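Local coordinates for protein exotoxin A (Pseudomonas aeruginosa, PDB 1IKP) that transfers ADP-ribose from NAD to eukaryotic elongation factor 2, and so, as a secreted toxin, probably halts protein synthesis in the host cell, at residues V368-P373 with G377-P382; K194-L199 with T242-R247; N124-M129 with D200-V205; I132-M137 with P268-T273. The protein carries 2 engineered substitutions. All coordinates share one frame; numbering follows the deposited sequence.

The four contacts illustrate how one mixed sheet collects different kinds of packing along its length. Contacts 2 and 3 are buried and apolar. They rest the connection 194-205 against strands 245-248 and 126-136, and they touch each other where Leu196 meets Leu202 and Val205. Contact 1, partly buried, joins strand 367-371 to the chain that follows it, and is the one fixed by a covalent bond. Contact 4, also partly buried, uses the far part of strand 126-136 and relies on carboxylates and water; it links the binding region to the targeting region. Backbone hydrogen bonds between strands tie contact 2 to both contacts 1 and 4.

Contact 1: V368-P373 with G377-P382; sequences VSLTCP and GECAGP
One water links Pro373 to Gly377 across the mouth of a small disulfide loop. It donates to Pro373 O at 2.8 Å and, with its other hydrogen, to Gly377 O at 3.1 Å, so one water bridges the two carbonyl oxygens; Gly377 O is also bonded to Arg563 NH2. Beside this bridge the covalent closure is made by Cys372 SG and Cys379 SG, 2.0 Å apart. Its C-S-S-C torsion of -84° lies near the right angle that a relaxed disulfide prefers, with left-handed sense. The two cysteines approach it differently: SG of Cys372 lies beside its own backbone N (chi1 -56°), whereas that of Cys379 extends anti to the N (chi1 -168°). With these two torsions the bond bridges CA atoms of Cys372 and Cys379 that are 5.9 Å apart.

Next to the sulfurs, Leu370 fills the interval between the chains. Its CB lies 3.9 Å from Cys379 SG, while the two methyls lie along one side of the chain at Gly381: CD1 meets Gly381 N at 3.6 Å and CD2 meets Gly381 CA at 3.7 Å. CD2 also slides past the ring of Pro382, and Val368 CG1 reaches the CD of the same proline more loosely. No direct hydrogen bond joins 368-373 to 377-382.

Strand 367-371 itself lies between two neighbours in the mixed sheet, strand 389-393 running parallel and strand 245-248 antiparallel. Leu370 and Pro382 both touch Ser245 of the latter, and helix 205-210 packs against Thr371.

Contact 2: K194-L199 with T242-R247; sequences KVLCLL and TVISHR
The segment 194-199, in which 195-198 follow a helix-like path, packs through Val195 and Leu196 onto strand 245-248 and the residue leading into it, within the binding region of the toxin, whose family belongs to the concanavalin-like group of beta folds. The segment is held by backbone bonds that reach back three residues, such as Cys197 N to Lys194 O at 2.8 Å, and Cys197 is tied to Cys214 by a disulfide. This winding directs Val195 and Leu196 toward the strand.

Leu196 and Ile244 meet tip to tip. The terminal methyl CD1 of Leu196 lies 3.7 Å from CD1 of Ile244, and the same methyl is 4.0 Å from Ile244 CG1, so a single leucine methyl abuts the end of the isoleucine's extended arm. That arm leaves Ile244 with CG1 anti to the carbonyl carbon (chi1 -62°) and stays stretched at chi2, 165°, which carries CD1 outward to the leucine. Tyr206 and Leu209 of helix 205-210 also pack on Ile244.

The second point of contact involves an imidazole. Ile132 on the adjoining strand 126-136 touches both Val195 and His246. His246 NE2 is buried here without a polar partner in the model, which would probably disfavour a charged ring. Val195 CG1 approaches the ring obliquely, 4.3 Å from His246 NE2.

Contact 3: N124-M129 with D200-V205; sequences NQLSHM and DQLDGV. Engineered in segment 200-205: Gln201 (natural residue Pro).
Met129 owes its reach toward Val205 to its torsions. Its chi1 of -30° is displaced from a staggered position, the chain then runs straight through chi2, and a bend at chi3 (106°) turns CE toward the helix start. Val205 holds CG1 anti to its backbone N (chi1 176°), and the two side chains meet tip to tip. Met129 CE comes within 3.3 Å of Val205 CG1, tighter than normal carbon packing, and the exact depth of this approach is therefore doubtful. The sulfur takes part as well, with SD of Met129 3.7 Å from the same CG1, and Val205 CG2 lies 3.8 Å from CE, so the methionine end sits against both branches of the valine.

Leu126 and Leu202 add a second apolar touch. They cross at about a right angle, and a single methyl from each makes the contact, Leu126 CD1 to Leu202 CD2 at 4.0 Å. Leu202 also opens a type II beta turn closed by Val205 N to Leu202 O at 3.2 Å. That turn sets Gly204, with its positive phi, at the N-cap position and places Val205 at the first turn of the helix.

On the strand side a classic beta bulge places Ser127 and His128 both opposite Glu119. The neighbouring strand 112-120 supplies His118, which touches Leu126, Met129 and Leu202, while helix 205-210 departs from the turn.

Contact 4: I132-M137 with P268-T273; sequences IYTIEM and PLETFT
Glu270 is the first residue of 268-273 to face strand 126-136, and it sits in a short 3-10 turn whose bonds include Thr271 N to Pro268 O and Phe272 N to Leu269 O. Its carboxylate stays 4.3 Å from the hydroxyl of Thr134, measured from OE2 to OG1, too far for direct bonding. Lys114 joins them instead, forming a salt bridge with Glu270 OE2 and a hydrogen bond with Thr134 OG1, while Asn112 holds Glu270 OE1. Glu270 O is joined to Glu136 OE1 by a water that donates to both, at 2.8 and 2.7 Å.

Three residues on, Thr273 meets the same glutamate twice. A second water donates to Glu136 OE1 at 2.9 Å and lies 2.7 Å from Thr273 OG1. Thr273 O lies 3.3 Å from Glu136 CG and also runs close to the carboxylate, with no direct hydrogen bond. That placement follows from a chain that leaves anti to its backbone N (chi1 -174°) and then bends at chi2, 58°, which brings the side chain past Thr273 O.

The other oxygen, Glu136 OE2, is bonded to Ser111 OG and to His275 N. With two waters on one oxygen and two protein donors on the other, the buried carboxylate is well satisfied and probably ionised; between these two segments the hydrogen bonding runs through water, while Lys114, Asn112 and His275 add direct bonds nearby.

Contact 1: V368-P373 with G377-P382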
loop_
_atom_site.group_PDB
_atom_site.type_symbol
_atom_site.label_atom_id
_atom_site.label_comp_id
_atom_site.label_asym_id
_atom_site.label_seq_id
_atom_site.Cartn_x
_atom_site.Cartn_y
_atom_site.Cartn_z
ATOM N N VAL A 368 5.497 5.263 -3.616
ATOM C CA VAL A 368 5.754 3.995 -4.313
ATOM C C VAL A 368 5.284 2.880 -3.382
ATOM O O VAL A 368 5.783 2.759 -2.247
ATOM C CB VAL A 368 7.247 3.846 -4.625
ATOM C CG1 VAL A 368 7.539 2.401 -5.048
ATOM C CG2 VAL A 368 7.631 4.795 -5.776
ATOM N N SER A 369 4.322 2.097 -3.857
ATOM C CA SER A 369 3.728 1.006 -3.073
ATOM C C SER A 369 4.133 -0.328 -3.678
ATOM O O SER A 369 3.920 -0.563 -4.858
ATOM C CB SER A 369 2.208 1.155 -3.065
ATOM O OG SER A 369 1.832 2.442 -2.537
ATOM N N LEU A 370 4.691 -1.200 -2.851
ATOM C CA LEU A 370 5.201 -2.482 -3.308
ATOM C C LEU A 370 4.371 -3.658 -2.835
ATOM O O LEU A 370 3.903 -3.683 -1.691
ATOM C CB LEU A 370 6.618 -2.657 -2.796
ATOM C CG LEU A 370 7.566 -1.486 -3.046
ATOM C CD1 LEU A 370 8.894 -1.767 -2.357
ATOM C CD2 LEU A 370 7.775 -1.301 -4.557
ATOM N N THR A 371 4.155 -4.624 -3.723
ATOM C CA THR A 371 3.425 -5.847 -3.394
ATOM C C THR A 371 4.548 -6.817 -3.015
ATOM O O THR A 371 5.210 -7.419 -3.874
ATOM C CB THR A 371 2.665 -6.337 -4.624
ATOM O OG1 THR A 371 1.681 -5.352 -4.957
ATOM C CG2 THR A 371 1.975 -7.661 -4.342
ATOM N N CYS A 372 4.762 -6.992 -1.722
ATOM C CA CYS A 372 5.899 -7.771 -1.257
ATOM C C CYS A 372 5.679 -9.217 -0.886
ATOM O O CYS A 372 4.778 -9.515 -0.137
ATOM C CB CYS A 372 6.484 -7.076 -0.021
ATOM S SG CYS A 372 6.954 -5.329 -0.279
ATOM N N PRO A 373 6.517 -10.124 -1.419
ATOM C CA PRO A 373 6.395 -11.546 -1.087
ATOM C C PRO A 373 6.779 -11.686 0.387
ATOM O O PRO A 373 7.738 -11.054 0.826
ATOM C CB PRO A 373 7.433 -12.204 -1.993
ATOM C CG PRO A 373 7.496 -11.295 -3.181
ATOM C CD PRO A 373 7.448 -9.917 -2.542
ATOM N N GLY A 377 13.601 -11.948 0.953
ATOM C CA GLY A 377 14.345 -11.166 1.921
ATOM C C GLY A 377 13.650 -9.825 2.017
ATOM O O GLY A 377 12.421 -9.771 1.916
ATOM N N GLU A 378 14.405 -8.748 2.200
ATOM C CA GLU A 378 13.780 -7.436 2.292
ATOM C C GLU A 378 13.203 -7.009 0.943
ATOM O O GLU A 378 13.735 -7.334 -0.127
ATOM C CB GLU A 378 14.755 -6.397 2.870
ATOM C CG GLU A 378 14.818 -6.478 4.408
ATOM C CD GLU A 378 15.666 -5.402 5.063
ATOM O OE1 GLU A 378 15.382 -4.201 4.871
ATOM O OE2 GLU A 378 16.614 -5.767 5.791
ATOM N N CYS A 379 12.086 -6.299 1.020
ATOM C CA CYS A 379 11.351 -5.859 -0.155
ATOM C C CYS A 379 11.861 -4.522 -0.653
ATOM O O CYS A 379 11.684 -3.498 -0.004
ATOM C CB CYS A 379 9.877 -5.772 0.208
ATOM S SG CYS A 379 8.754 -5.570 -1.203
ATOM N N ALA A 380 12.506 -4.538 -1.814
ATOM C CA ALA A 380 13.065 -3.311 -2.367
ATOM C C ALA A 380 12.279 -2.828 -3.568
ATOM O O ALA A 380 11.765 -3.624 -4.351
ATOM C CB ALA A 380 14.530 -3.533 -2.753
ATOM N N GLY A 381 12.192 -1.511 -3.700
ATOM C CA GLY A 381 11.472 -0.947 -4.820
ATOM C C GLY A 381 12.410 -0.735 -5.997
ATOM O O GLY A 381 13.598 -1.094 -5.932
ATOM N N PRO A 382 11.899 -0.160 -7.092
ATOM C CA PRO A 382 12.665 0.127 -8.314
ATOM C C PRO A 382 13.840 1.048 -8.016
ATOM O O PRO A 382 13.806 1.811 -7.062
ATOM C CB PRO A 382 11.646 0.824 -9.213
ATOM C CG PRO A 382 10.359 0.190 -8.821
ATOM C CD PRO A 382 10.457 0.088 -7.301
HETATM O O HOH W 1 9.958 -9.437 0.070
#

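Contact 2: K194-L199 with T242-R247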
loop_
_atom_site.group_PDB
_atom_site.type_symbol
_atom_site.label_atom_id
_atom_site.label_comp_id
_atom_site.label_asym_id
_atom_site.label_seq_id
_atom_site.Cartn_x
_atom_site.Cartn_y
_atom_site.Cartn_z
ATOM N N LYS A 194 -3.294 -6.588 -6.664
ATOM C CA LYS A 194 -4.267 -7.530 -7.206
ATOM C C LYS A 194 -5.035 -7.007 -8.388
ATOM O O LYS A 194 -5.859 -7.717 -8.953
ATOM C CB LYS A 194 -5.223 -8.025 -6.106
ATOM C CG LYS A 194 -4.513 -8.902 -5.072
ATOM C CD LYS A 194 -5.514 -9.643 -4.189
ATOM C CE LYS A 194 -4.789 -10.500 -3.159
ATOM N NZ LYS A 194 -5.812 -11.228 -2.346
ATOM N N VAL A 195 -4.794 -5.755 -8.771
ATOM C CA VAL A 195 -5.495 -5.233 -9.945
ATOM C C VAL A 195 -5.118 -6.114 -11.150
ATOM O O VAL A 195 -5.917 -6.287 -12.091
ATOM C CB VAL A 195 -5.136 -3.727 -10.202
ATOM C CG1 VAL A 195 -3.637 -3.546 -10.493
ATOM C CG2 VAL A 195 -5.961 -3.187 -11.350
ATOM N N LEU A 196 -3.923 -6.696 -11.102
ATOM C CA LEU A 196 -3.460 -7.564 -12.194
ATOM C C LEU A 196 -4.300 -8.829 -12.267
ATOM O O LEU A 196 -4.434 -9.438 -13.323
ATOM C CB LEU A 196 -1.978 -7.901 -12.022
ATOM C CG LEU A 196 -1.044 -6.673 -12.022
ATOM C CD1 LEU A 196 0.394 -7.127 -12.036
ATOM C CD2 LEU A 196 -1.330 -5.789 -13.247
ATOM N N CYS A 197 -4.875 -9.216 -11.139
ATOM C CA CYS A 197 -5.719 -10.402 -11.057
ATOM C C CYS A 197 -7.039 -10.190 -11.787
ATOM O O CYS A 197 -7.748 -11.150 -12.087
ATOM C CB CYS A 197 -5.989 -10.736 -9.584
ATOM S SG CYS A 197 -4.514 -11.179 -8.618
ATOM N N LEU A 198 -7.388 -8.940 -12.075
ATOM C CA LEU A 198 -8.632 -8.659 -12.788
ATOM C C LEU A 198 -8.447 -8.719 -14.310
ATOM O O LEU A 198 -9.429 -8.738 -15.066
ATOM C CB LEU A 198 -9.143 -7.264 -12.446
ATOM C CG LEU A 198 -9.248 -6.871 -10.982
ATOM C CD1 LEU A 198 -9.855 -5.497 -10.884
ATOM C CD2 LEU A 198 -10.085 -7.878 -10.234
ATOM N N LEU A 199 -7.198 -8.778 -14.744
ATOM C CA LEU A 199 -6.880 -8.720 -16.167
ATOM C C LEU A 199 -6.497 -10.069 -16.754
ATOM O O LEU A 199 -5.416 -10.584 -16.501
ATOM C CB LEU A 199 -5.748 -7.701 -16.371
ATOM C CG LEU A 199 -5.951 -6.347 -15.644
ATOM C CD1 LEU A 199 -4.706 -5.494 -15.815
ATOM C CD2 LEU A 199 -7.184 -5.651 -16.189
ATOM N N THR A 242 10.872 -8.892 -10.486
ATOM C CA THR A 242 10.658 -7.595 -9.843
ATOM C C THR A 242 9.261 -7.507 -9.219
ATOM O O THR A 242 8.257 -7.761 -9.886
ATOM C CB THR A 242 10.807 -6.462 -10.868
ATOM O OG1 THR A 242 12.074 -6.588 -11.527
ATOM C CG2 THR A 242 10.728 -5.106 -10.187
ATOM N N VAL A 243 9.178 -7.124 -7.948
ATOM C CA VAL A 243 7.873 -7.050 -7.325
ATOM C C VAL A 243 6.970 -6.032 -8.020
ATOM O O VAL A 243 7.436 -5.039 -8.611
ATOM C CB VAL A 243 7.967 -6.697 -5.817
ATOM C CG1 VAL A 243 8.757 -7.774 -5.070
ATOM C CG2 VAL A 243 8.619 -5.361 -5.623
ATOM N N ILE A 244 5.680 -6.304 -7.974
ATOM C CA ILE A 244 4.704 -5.397 -8.562
ATOM C C ILE A 244 4.763 -4.094 -7.790
ATOM O O ILE A 244 4.821 -4.095 -6.554
ATOM C CB ILE A 244 3.282 -5.955 -8.433
ATOM C CG1 ILE A 244 3.171 -7.282 -9.210
ATOM C CG2 ILE A 244 2.267 -4.962 -8.956
ATOM C CD1 ILE A 244 1.928 -8.065 -8.830
ATOM N N SER A 245 4.773 -2.974 -8.499
ATOM C CA SER A 245 4.758 -1.699 -7.792
ATOM C C SER A 245 3.774 -0.734 -8.393
ATOM O O SER A 245 3.396 -0.850 -9.539
ATOM C CB SER A 245 6.145 -1.045 -7.790
ATOM O OG SER A 245 6.486 -0.505 -9.076
ATOM N N HIS A 246 3.339 0.216 -7.571
ATOM C CA HIS A 246 2.464 1.301 -7.989
ATOM C C HIS A 246 3.259 2.585 -7.711
ATOM O O HIS A 246 4.181 2.601 -6.895
ATOM C CB HIS A 246 1.207 1.383 -7.123
ATOM C CG HIS A 246 0.066 0.525 -7.572
ATOM N ND1 HIS A 246 -0.021 -0.823 -7.280
ATOM C CD2 HIS A 246 -1.072 0.842 -8.236
ATOM C CE1 HIS A 246 -1.167 -1.293 -7.743
ATOM N NE2 HIS A 246 -1.825 -0.308 -8.324
ATOM N N ARG A 247 2.924 3.656 -8.418
ATOM C CA ARG A 247 3.528 4.971 -8.151
ATOM C C ARG A 247 2.417 5.998 -8.292
ATOM O O ARG A 247 1.602 5.937 -9.234
ATOM C CB ARG A 247 4.699 5.285 -9.094
ATOM C CG ARG A 247 5.446 6.569 -8.704
ATOM C CD ARG A 247 6.908 6.555 -9.182
ATOM N NE ARG A 247 7.631 7.752 -8.774
ATOM C CZ ARG A 247 8.916 7.795 -8.423
ATOM N NH1 ARG A 247 9.681 6.707 -8.403
ATOM N NH2 ARG A 247 9.449 8.966 -8.101
#

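Contact 3: N124-M129 with D200-V205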
loop_
_atom_site.group_PDB
_atom_site.type_symbol
_atom_site.label_atom_id
_atom_site.label_comp_id
_atom_site.label_asym_id
_atom_site.label_seq_id
_atom_site.Cartn_x
_atom_site.Cartn_y
_atom_site.Cartn_z
ATOM N N ASN A 124 8.604 -11.892 -28.432
ATOM C CA ASN A 124 7.313 -11.290 -28.132
ATOM C C ASN A 124 6.843 -11.678 -26.732
ATOM O O ASN A 124 5.652 -11.648 -26.430
ATOM C CB ASN A 124 6.274 -11.725 -29.169
ATOM C CG ASN A 124 5.024 -10.871 -29.136
ATOM O OD1 ASN A 124 4.012 -11.210 -29.752
ATOM N ND2 ASN A 124 5.089 -9.751 -28.426
ATOM N N GLN A 125 7.790 -12.038 -25.879
ATOM C CA GLN A 125 7.462 -12.420 -24.512
ATOM C C GLN A 125 7.601 -11.206 -23.603
ATOM O O GLN A 125 8.428 -10.334 -23.844
ATOM C CB GLN A 125 8.411 -13.506 -24.022
ATOM C CG GLN A 125 8.580 -14.663 -24.983
ATOM C CD GLN A 125 9.599 -15.654 -24.485
ATOM O OE1 GLN A 125 10.718 -15.283 -24.117
ATOM N NE2 GLN A 125 9.223 -16.931 -24.474
ATOM N N LEU A 126 6.804 -11.169 -22.543
ATOM C CA LEU A 126 6.851 -10.052 -21.598
ATOM C C LEU A 126 8.148 -10.182 -20.804
ATOM O O LEU A 126 8.324 -11.157 -20.062
ATOM C CB LEU A 126 5.648 -10.136 -20.661
ATOM C CG LEU A 126 4.998 -8.817 -20.222
ATOM C CD1 LEU A 126 3.729 -9.123 -19.450
ATOM C CD2 LEU A 126 5.962 -8.007 -19.396
ATOM N N SER A 127 9.063 -9.226 -20.962
ATOM C CA SER A 127 10.347 -9.267 -20.264
ATOM C C SER A 127 10.415 -8.375 -19.026
ATOM O O SER A 127 11.054 -8.733 -18.045
ATOM C CB SER A 127 11.483 -8.873 -21.208
ATOM O OG SER A 127 11.401 -7.502 -21.571
ATOM N N HIS A 128 9.782 -7.203 -19.086
ATOM C CA HIS A 128 9.774 -6.279 -17.944
ATOM C C HIS A 128 8.451 -5.549 -17.879
ATOM O O HIS A 128 7.835 -5.277 -18.907
ATOM C CB HIS A 128 10.832 -5.202 -18.065
ATOM C CG HIS A 128 12.223 -5.717 -18.212
ATOM N ND1 HIS A 128 12.700 -6.233 -19.397
ATOM C CD2 HIS A 128 13.253 -5.767 -17.333
ATOM C CE1 HIS A 128 13.967 -6.578 -19.243
ATOM N NE2 HIS A 128 14.327 -6.305 -18.001
ATOM N N MET A 129 8.041 -5.189 -16.664
ATOM C CA MET A 129 6.794 -4.461 -16.467
ATOM C C MET A 129 7.098 -3.231 -15.642
ATOM O O MET A 129 7.806 -3.305 -14.637
ATOM C CB MET A 129 5.786 -5.294 -15.695
ATOM C CG MET A 129 5.912 -6.771 -15.907
ATOM S SD MET A 129 4.793 -7.609 -14.799
ATOM C CE MET A 129 3.516 -8.139 -15.970
ATOM N N ASP A 200 -7.396 -10.624 -17.555
ATOM C CA ASP A 200 -7.158 -11.922 -18.168
ATOM C C ASP A 200 -5.891 -11.926 -19.009
ATOM O O ASP A 200 -5.182 -12.929 -19.078
ATOM C CB ASP A 200 -8.361 -12.319 -19.025
ATOM C CG ASP A 200 -9.621 -12.512 -18.201
ATOM O OD1 ASP A 200 -10.037 -11.557 -17.507
ATOM O OD2 ASP A 200 -10.193 -13.620 -18.244
ATOM N N GLN A 201 -5.599 -10.796 -19.641
ATOM C CA GLN A 201 -4.418 -10.688 -20.481
ATOM C C GLN A 201 -3.129 -10.889 -19.696
ATOM O O GLN A 201 -2.072 -11.128 -20.282
ATOM C CB GLN A 201 -4.410 -9.327 -21.186
ATOM C CG GLN A 201 -5.515 -9.181 -22.226
ATOM C CD GLN A 201 -5.756 -7.742 -22.633
ATOM O OE1 GLN A 201 -4.822 -7.015 -22.973
ATOM N NE2 GLN A 201 -7.020 -7.324 -22.610
ATOM N N LEU A 202 -3.220 -10.822 -18.370
ATOM C CA LEU A 202 -2.051 -10.989 -17.517
ATOM C C LEU A 202 -2.169 -12.130 -16.501
ATOM O O LEU A 202 -1.544 -12.093 -15.430
ATOM C CB LEU A 202 -1.761 -9.679 -16.782
ATOM C CG LEU A 202 -1.360 -8.511 -17.684
ATOM C CD1 LEU A 202 -0.960 -7.326 -16.827
ATOM C CD2 LEU A 202 -0.202 -8.926 -18.584
ATOM N N ASP A 203 -2.944 -13.154 -16.836
ATOM C CA ASP A 203 -3.105 -14.284 -15.919
ATOM C C ASP A 203 -1.765 -14.912 -15.562
ATOM O O ASP A 203 -0.931 -15.133 -16.436
ATOM C CB ASP A 203 -4.015 -15.354 -16.525
ATOM C CG ASP A 203 -5.453 -14.903 -16.623
ATOM O OD1 ASP A 203 -5.965 -14.332 -15.635
ATOM O OD2 ASP A 203 -6.076 -15.130 -17.682
ATOM N N GLY A 204 -1.565 -15.181 -14.273
ATOM C CA GLY A 204 -0.328 -15.793 -13.813
ATOM C C GLY A 204 0.763 -14.844 -13.349
ATOM O O GLY A 204 1.694 -15.248 -12.644
ATOM N N VAL A 205 0.657 -13.575 -13.723
ATOM C CA VAL A 205 1.682 -12.623 -13.330
ATOM C C VAL A 205 1.686 -12.357 -11.825
ATOM O O VAL A 205 2.746 -12.347 -11.190
ATOM C CB VAL A 205 1.518 -11.273 -14.085
ATOM C CG1 VAL A 205 2.554 -10.260 -13.579
ATOM C CG2 VAL A 205 1.706 -11.497 -15.587
#

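Contact 4: I132-M137 with P268-T273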
loop_
_atom_site.group_PDB
_atom_site.type_symbol
_atom_site.label_atom_id
_atom_site.label_comp_id
_atom_site.label_asym_id
_atom_site.label_seq_id
_atom_site.Cartn_x
_atom_site.Cartn_y
_atom_site.Cartn_z
ATOM N N ILE A 132 2.714 0.495 -11.935
ATOM C CA ILE A 132 1.337 0.808 -12.300
ATOM C C ILE A 132 1.163 2.281 -11.879
ATOM O O ILE A 132 1.307 2.615 -10.703
ATOM C CB ILE A 132 0.358 -0.091 -11.549
ATOM C CG1 ILE A 132 0.648 -1.552 -11.918
ATOM C CG2 ILE A 132 -1.080 0.301 -11.888
ATOM C CD1 ILE A 132 -0.131 -2.568 -11.127
ATOM N N TYR A 133 0.882 3.142 -12.849
ATOM C CA TYR A 133 0.759 4.578 -12.612
ATOM C C TYR A 133 -0.699 5.000 -12.521
ATOM O O TYR A 133 -1.532 4.545 -13.297
ATOM C CB TYR A 133 1.465 5.353 -13.732
ATOM C CG TYR A 133 2.939 5.035 -13.858
ATOM C CD1 TYR A 133 3.872 5.496 -12.931
ATOM C CD2 TYR A 133 3.401 4.284 -14.937
ATOM C CE1 TYR A 133 5.240 5.226 -13.080
ATOM C CE2 TYR A 133 4.735 4.010 -15.085
ATOM C CZ TYR A 133 5.657 4.482 -14.171
ATOM O OH TYR A 133 6.992 4.245 -14.358
ATOM N N THR A 134 -1.016 5.859 -11.553
ATOM C CA THR A 134 -2.390 6.314 -11.391
ATOM C C THR A 134 -2.569 7.803 -11.800
ATOM O O THR A 134 -1.857 8.681 -11.312
ATOM C CB THR A 134 -2.833 6.129 -9.926
ATOM O OG1 THR A 134 -2.837 4.733 -9.609
ATOM C CG2 THR A 134 -4.239 6.687 -9.704
ATOM N N ILE A 135 -3.541 8.073 -12.671
ATOM C CA ILE A 135 -3.828 9.446 -13.134
ATOM C C ILE A 135 -5.268 9.837 -12.877
ATOM O O ILE A 135 -6.191 9.243 -13.422
ATOM C CB ILE A 135 -3.484 9.599 -14.640
ATOM C CG1 ILE A 135 -1.997 9.302 -14.844
ATOM C CG2 ILE A 135 -3.810 11.027 -15.104
ATOM C CD1 ILE A 135 -1.531 9.358 -16.302
ATOM N N GLU A 136 -5.443 10.863 -12.037
ATOM C CA GLU A 136 -6.755 11.359 -11.653
ATOM C C GLU A 136 -7.518 12.019 -12.790
ATOM O O GLU A 136 -7.016 12.970 -13.391
ATOM C CB GLU A 136 -6.589 12.351 -10.507
ATOM C CG GLU A 136 -7.897 12.837 -9.923
ATOM C CD GLU A 136 -8.779 11.698 -9.402
ATOM O OE1 GLU A 136 -8.232 10.633 -9.057
ATOM O OE2 GLU A 136 -10.008 11.873 -9.311
ATOM N N MET A 137 -8.740 11.569 -13.042
ATOM C CA MET A 137 -9.545 12.102 -14.127
ATOM C C MET A 137 -10.849 12.760 -13.735
ATOM O O MET A 137 -11.343 13.656 -14.430
ATOM C CB MET A 137 -9.863 11.002 -15.159
ATOM C CG MET A 137 -8.597 10.416 -15.803
ATOM S SD MET A 137 -7.754 11.616 -16.889
ATOM C CE MET A 137 -8.225 13.187 -16.249
ATOM N N PRO A 268 -8.034 3.862 1.016
ATOM C CA PRO A 268 -7.147 3.866 -0.155
ATOM C C PRO A 268 -6.372 5.172 -0.305
ATOM O O PRO A 268 -6.928 6.259 -0.127
ATOM C CB PRO A 268 -8.108 3.644 -1.327
ATOM C CG PRO A 268 -9.251 2.944 -0.707
ATOM C CD PRO A 268 -9.429 3.628 0.617
ATOM N N LEU A 269 -5.094 5.056 -0.638
ATOM C CA LEU A 269 -4.258 6.212 -0.830
ATOM C C LEU A 269 -4.853 7.145 -1.884
ATOM O O LEU A 269 -4.917 8.364 -1.686
ATOM C CB LEU A 269 -2.859 5.776 -1.250
ATOM C CG LEU A 269 -1.829 6.892 -1.445
ATOM C CD1 LEU A 269 -1.431 7.442 -0.087
ATOM C CD2 LEU A 269 -0.606 6.357 -2.159
ATOM N N GLU A 270 -5.329 6.578 -2.991
ATOM C CA GLU A 270 -5.876 7.385 -4.078
ATOM C C GLU A 270 -7.183 8.132 -3.746
ATOM O O GLU A 270 -7.656 8.953 -4.534
ATOM C CB GLU A 270 -6.011 6.524 -5.349
ATOM C CG GLU A 270 -6.929 5.329 -5.207
ATOM C CD GLU A 270 -6.808 4.343 -6.386
ATOM O OE1 GLU A 270 -7.815 4.134 -7.066
ATOM O OE2 GLU A 270 -5.716 3.780 -6.596
ATOM N N THR A 271 -7.762 7.871 -2.582
ATOM C CA THR A 271 -8.959 8.584 -2.174
ATOM C C THR A 271 -8.545 10.034 -1.909
ATOM O O THR A 271 -9.319 10.976 -2.116
ATOM C CB THR A 271 -9.534 7.963 -0.895
ATOM O OG1 THR A 271 -10.165 6.720 -1.234
ATOM C CG2 THR A 271 -10.536 8.900 -0.232
ATOM N N PHE A 272 -7.299 10.211 -1.496
ATOM C CA PHE A 272 -6.790 11.547 -1.184
ATOM C C PHE A 272 -6.306 12.375 -2.368
ATOM O O PHE A 272 -5.958 13.548 -2.209
ATOM C CB PHE A 272 -5.706 11.425 -0.124
ATOM C CG PHE A 272 -6.216 10.832 1.156
ATOM C CD1 PHE A 272 -6.986 11.598 2.031
ATOM C CD2 PHE A 272 -6.008 9.490 1.450
ATOM C CE1 PHE A 272 -7.554 11.034 3.182
ATOM C CE2 PHE A 272 -6.570 8.906 2.601
ATOM C CZ PHE A 272 -7.348 9.688 3.468
ATOM N N THR A 273 -6.274 11.765 -3.550
ATOM C CA THR A 273 -5.868 12.465 -4.765
ATOM C C THR A 273 -7.090 12.691 -5.648
ATOM O O THR A 273 -6.964 13.185 -6.781
ATOM C CB THR A 273 -4.792 11.670 -5.560
ATOM O OG1 THR A 273 -5.164 10.293 -5.639
ATOM C CG2 THR A 273 -3.431 11.803 -4.905
HETATM O O HOH W 2 -8.772 8.757 -7.130
HETATM O O HOH W 3 -5.673 9.682 -8.238
#